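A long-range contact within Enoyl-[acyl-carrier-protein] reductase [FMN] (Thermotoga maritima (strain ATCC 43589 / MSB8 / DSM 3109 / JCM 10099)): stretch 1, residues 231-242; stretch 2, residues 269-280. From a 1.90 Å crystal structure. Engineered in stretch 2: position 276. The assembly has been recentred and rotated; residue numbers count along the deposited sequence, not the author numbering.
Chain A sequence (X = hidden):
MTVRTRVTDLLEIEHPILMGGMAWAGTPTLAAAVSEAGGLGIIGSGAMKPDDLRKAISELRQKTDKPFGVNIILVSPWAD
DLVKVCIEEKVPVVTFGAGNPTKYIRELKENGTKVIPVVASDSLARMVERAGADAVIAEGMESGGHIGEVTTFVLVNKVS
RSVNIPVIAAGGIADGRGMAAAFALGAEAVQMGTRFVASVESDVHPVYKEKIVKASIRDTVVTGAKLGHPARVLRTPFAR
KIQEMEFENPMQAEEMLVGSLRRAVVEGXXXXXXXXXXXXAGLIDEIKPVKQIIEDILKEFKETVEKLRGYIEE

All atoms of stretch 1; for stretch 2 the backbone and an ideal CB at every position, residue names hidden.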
# COMPACT_ATOMS: atom_id res chain seq x y z
N ALA A 231 -1.07 16.94 0.12
CA ALA A 231 -0.38 16.66 -1.13
C ALA A 231 1.01 16.13 -0.81
O ALA A 231 1.68 16.64 0.09
CB ALA A 231 -0.28 17.91 -2.01
N ARG A 232 1.44 15.10 -1.55
CA ARG A 232 2.72 14.46 -1.31
C ARG A 232 3.77 15.05 -2.25
O ARG A 232 3.59 15.04 -3.47
CB ARG A 232 2.65 12.95 -1.50
CG ARG A 232 3.98 12.24 -1.24
CD ARG A 232 3.82 10.73 -1.34
NE ARG A 232 2.78 10.23 -0.43
CZ ARG A 232 2.98 9.95 0.85
NH1 ARG A 232 4.18 10.13 1.39
NH2 ARG A 232 1.97 9.51 1.60
N VAL A 233 4.86 15.56 -1.67
CA VAL A 233 5.95 16.14 -2.43
C VAL A 233 7.28 15.68 -1.84
O VAL A 233 7.36 15.23 -0.70
CB VAL A 233 5.90 17.69 -2.48
CG1 VAL A 233 4.65 18.17 -3.21
CG2 VAL A 233 5.97 18.26 -1.07
N LEU A 234 8.32 15.83 -2.65
CA LEU A 234 9.68 15.53 -2.22
C LEU A 234 10.08 16.41 -1.04
O LEU A 234 9.61 17.55 -0.90
CB LEU A 234 10.64 15.75 -3.40
CG LEU A 234 11.54 14.62 -3.90
CD1 LEU A 234 10.97 13.26 -3.54
CD2 LEU A 234 11.71 14.73 -5.40
N ARG A 235 10.94 15.88 -0.17
CA ARG A 235 11.41 16.61 1.01
C ARG A 235 12.40 17.71 0.63
O ARG A 235 13.59 17.62 0.95
CB ARG A 235 12.05 15.66 2.03
CG ARG A 235 11.03 14.79 2.76
CD ARG A 235 11.66 13.99 3.91
NE ARG A 235 10.68 13.06 4.47
CZ ARG A 235 10.03 13.25 5.61
NH1 ARG A 235 10.24 14.35 6.32
NH2 ARG A 235 9.15 12.35 6.03
N THR A 236 11.91 18.75 -0.01
CA THR A 236 12.65 19.87 -0.58
C THR A 236 12.61 21.07 0.37
O THR A 236 11.80 21.11 1.30
CB THR A 236 12.05 20.23 -1.95
OG1 THR A 236 13.06 20.76 -2.81
CG2 THR A 236 10.95 21.24 -1.81
N PRO A 237 13.50 22.06 0.19
CA PRO A 237 13.41 23.26 1.05
C PRO A 237 12.05 23.93 1.03
O PRO A 237 11.57 24.37 2.08
CB PRO A 237 14.49 24.18 0.46
CG PRO A 237 15.48 23.26 -0.13
CD PRO A 237 14.70 22.09 -0.66
N PHE A 238 11.41 24.01 -0.13
CA PHE A 238 10.10 24.66 -0.21
C PHE A 238 9.05 23.85 0.53
O PHE A 238 8.14 24.43 1.14
CB PHE A 238 9.69 24.85 -1.67
CG PHE A 238 8.46 25.67 -1.84
CD1 PHE A 238 8.46 27.02 -1.49
CD2 PHE A 238 7.30 25.12 -2.34
CE1 PHE A 238 7.32 27.79 -1.64
CE2 PHE A 238 6.16 25.88 -2.50
CZ PHE A 238 6.17 27.22 -2.14
N ALA A 239 9.14 22.52 0.48
CA ALA A 239 8.20 21.71 1.26
C ALA A 239 8.39 21.94 2.75
O ALA A 239 7.43 21.86 3.51
CB ALA A 239 8.37 20.23 0.91
N ARG A 240 9.62 22.24 3.17
CA ARG A 240 9.85 22.61 4.57
C ARG A 240 9.20 23.95 4.89
O ARG A 240 8.50 24.09 5.90
CB ARG A 240 11.35 22.66 4.86
CG ARG A 240 11.95 21.34 5.32
CD ARG A 240 13.47 21.41 5.30
NE ARG A 240 13.91 20.82 4.05
CZ ARG A 240 15.13 20.98 3.53
NH1 ARG A 240 16.04 21.73 4.16
NH2 ARG A 240 15.42 20.40 2.38
N LYS A 241 9.42 24.95 4.03
CA LYS A 241 8.89 26.28 4.31
C LYS A 241 7.37 26.29 4.36
O LYS A 241 6.78 27.09 5.09
CB LYS A 241 9.40 27.28 3.27
CG LYS A 241 10.90 27.53 3.35
CD LYS A 241 11.25 28.90 2.80
CE LYS A 241 10.88 29.02 1.33
NZ LYS A 241 11.89 28.38 0.44
N ILE A 242 6.72 25.40 3.60
CA ILE A 242 5.26 25.33 3.62
C ILE A 242 4.78 24.77 4.95
O ILE A 242 3.76 25.22 5.50
CB ILE A 242 4.75 24.51 2.42
CG1 ILE A 242 4.90 25.32 1.13
CG2 ILE A 242 3.31 24.09 2.62
CD1 ILE A 242 4.09 26.60 1.11
N UNK A 269 13.11 24.34 -10.09
CA UNK A 269 13.46 25.24 -9.00
C UNK A 269 13.45 24.48 -7.68
O UNK A 269 12.39 24.15 -7.15
CB UNK A 269 12.50 26.43 -8.95
N UNK A 270 14.65 24.20 -7.14
CA UNK A 270 14.73 23.53 -5.85
C UNK A 270 14.28 24.42 -4.70
O UNK A 270 13.95 23.90 -3.63
CB UNK A 270 16.16 23.05 -5.60
N UNK A 271 14.28 25.73 -4.90
CA UNK A 271 14.00 26.65 -3.81
C UNK A 271 12.51 26.78 -3.54
O UNK A 271 12.07 26.70 -2.39
CB UNK A 271 14.59 28.03 -4.12
N UNK A 272 11.71 27.00 -4.59
CA UNK A 272 10.27 27.17 -4.41
C UNK A 272 9.45 26.34 -5.39
O UNK A 272 8.33 26.72 -5.73
CB UNK A 272 9.90 28.65 -4.56
N UNK A 273 9.99 25.22 -5.87
CA UNK A 273 9.20 24.27 -6.64
C UNK A 273 8.61 23.20 -5.73
O UNK A 273 9.23 22.77 -4.76
CB UNK A 273 10.05 23.63 -7.73
N UNK A 274 7.38 22.80 -6.04
CA UNK A 274 6.73 21.68 -5.36
C UNK A 274 6.91 20.43 -6.22
O UNK A 274 6.36 20.33 -7.32
CB UNK A 274 5.25 21.97 -5.11
N UNK A 275 7.70 19.49 -5.72
CA UNK A 275 8.07 18.31 -6.49
C UNK A 275 7.11 17.18 -6.13
O UNK A 275 7.39 16.35 -5.27
CB UNK A 275 9.52 17.91 -6.22
N UNK A 276 5.96 17.17 -6.80
CA UNK A 276 4.87 16.22 -6.55
C UNK A 276 5.26 14.85 -7.10
O UNK A 276 5.00 14.52 -8.25
CB UNK A 276 3.56 16.70 -7.18
N UNK A 277 5.91 14.05 -6.26
CA UNK A 277 6.30 12.70 -6.65
C UNK A 277 5.91 11.75 -5.53
O UNK A 277 5.87 12.13 -4.35
CB UNK A 277 7.80 12.61 -6.95
N UNK A 278 5.59 10.51 -5.91
CA UNK A 278 5.10 9.53 -4.97
C UNK A 278 6.22 8.73 -4.34
O UNK A 278 7.40 8.87 -4.67
CB UNK A 278 4.11 8.59 -5.66
N UNK A 279 5.83 7.86 -3.39
CA UNK A 279 6.81 7.04 -2.71
C UNK A 279 7.49 6.08 -3.66
O UNK A 279 8.60 5.61 -3.36
CB UNK A 279 6.15 6.27 -1.57
N UNK A 280 6.88 5.79 -4.81
CA UNK A 280 7.55 4.91 -5.76
C UNK A 280 8.84 5.52 -6.32
O UNK A 280 9.58 4.81 -7.00
CB UNK A 280 6.60 4.57 -6.91

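At position 269 the ideal CB has nothing of stretch 1 within 5.5 Å; the residue is Asp269, whose OD1 accepts from the N of 271 at 2.8 Å. The CB of position 270 points sideways, 4.8 Å from Thr236 OG1 and 5.2 Å from Pro237 CD, and several apolar residues would suit this margin. Leu270 lies there, and its backbone O receives a weak hydrogen bond from Thr236 OG1 (3.4 Å).

Position 271 directs its CB away, with Lys241 NZ 5.3 Å from it; a polar or acidic residue is plausible. It is Glu271, yet the lysine is engaged by the backbone: Lys241 NZ donates a weak hydrogen bond to Glu271 O at 3.3 Å. At 272 the CB is 3.8 Å from Phe238 CD1, so the first carbons of a long side chain could pack on the ring while its end runs outward. Arg272 does this: its backbone C lies over one face of the ring, and its end leads away to a salt bridge, NH1 to Asp269 OD2 at 3.1 Å.

At 273 phi/psi of -92/143 does not demand glycine, but an ideal CB would stand 2.5 Å from Asp269 O, a clash that only glycine avoids. Gly273 occupies it.

Position 274 sets its CB between Val233 CG1 (4.3 Å) and Phe238 CD2 (4.7 Å), where a small residue, polar or apolar, would fit. Ser274 places OG at the edge of the Phe238 ring, 3.5 Å from CE2.

The strand meets stretch 2 most directly at 275. Its O accepts from Leu234 N at 2.8 Å, a bond any residue could make, while its CB, 3.7 Å from Leu234 CB, calls for an apolar side chain, aliphatic or aromatic. Phe275 packs CB against Leu234 CB (3.8 Å). A water joins the backbones again, donating to Leu234 O and accepting from Phe275 N.

At 276 the CB points away overall but remains 4.4 Å from Val233 CG1, leaving many sizes possible. The engineered Ala276 keeps this apolar contact, and its CA lies 3.5 Å from Arg232 O.

Position 277, with its CB 4.7 Å from Leu234 CD1, suits a branched aliphatic residue; Val277 brings CG2 to 3.5 Å from Leu234 CD1. Position 278, beside Arg232 CD, is Gly278.

The CB of 279 is 5.0 Å from Arg232 CD, so an acidic or amide side chain could reach the guanidinium. Gln279 does, but its NE2 lies over one guanidinium face, 3.1 Å from Arg232 NH1; both are donors, so no hydrogen bond forms. Position 280, out of reach, is Ser280.

Stretch 2 (269-280) DLERGSFAVGQS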
# COMPACT_ATOMS: atom_id res chain seq x y z
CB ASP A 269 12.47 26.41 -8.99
CG ASP A 269 12.73 27.40 -7.86
OD1 ASP A 269 13.73 27.25 -7.13
OD2 ASP A 269 11.93 28.34 -7.71
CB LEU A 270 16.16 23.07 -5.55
CG LEU A 270 16.73 21.83 -6.21
CD1 LEU A 270 15.73 20.67 -6.16
CD2 LEU A 270 17.15 22.15 -7.62
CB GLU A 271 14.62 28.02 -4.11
CG GLU A 271 16.12 27.97 -4.29
CD GLU A 271 16.86 28.58 -3.12
OE1 GLU A 271 16.40 29.62 -2.61
OE2 GLU A 271 17.90 28.01 -2.70
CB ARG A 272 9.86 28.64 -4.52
CG ARG A 272 10.74 29.60 -3.71
CD ARG A 272 10.19 31.04 -3.67
NE ARG A 272 9.68 31.58 -4.94
CZ ARG A 272 10.35 31.57 -6.10
NH1 ARG A 272 11.57 31.03 -6.19
NH2 ARG A 272 9.79 32.08 -7.19
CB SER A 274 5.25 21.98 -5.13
OG SER A 274 5.09 22.87 -4.04
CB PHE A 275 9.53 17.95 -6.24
CG PHE A 275 10.49 18.92 -6.86
CD1 PHE A 275 10.78 20.13 -6.24
CD2 PHE A 275 11.07 18.65 -8.09
CE1 PHE A 275 11.66 21.04 -6.82
CE2 PHE A 275 11.95 19.56 -8.68
CZ PHE A 275 12.24 20.75 -8.04
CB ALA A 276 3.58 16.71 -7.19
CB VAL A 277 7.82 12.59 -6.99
CG1 VAL A 277 8.39 13.94 -7.43
CG2 VAL A 277 8.60 12.02 -5.85
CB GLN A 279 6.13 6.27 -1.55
CG GLN A 279 5.65 7.18 -0.42
CD GLN A 279 5.09 6.41 0.76
OE1 GLN A 279 4.98 5.18 0.72
NE2 GLN A 279 4.72 7.12 1.83
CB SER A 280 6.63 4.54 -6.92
OG SER A 280 6.42 5.66 -7.76
O HOH W 1 8.85 19.37 -3.11
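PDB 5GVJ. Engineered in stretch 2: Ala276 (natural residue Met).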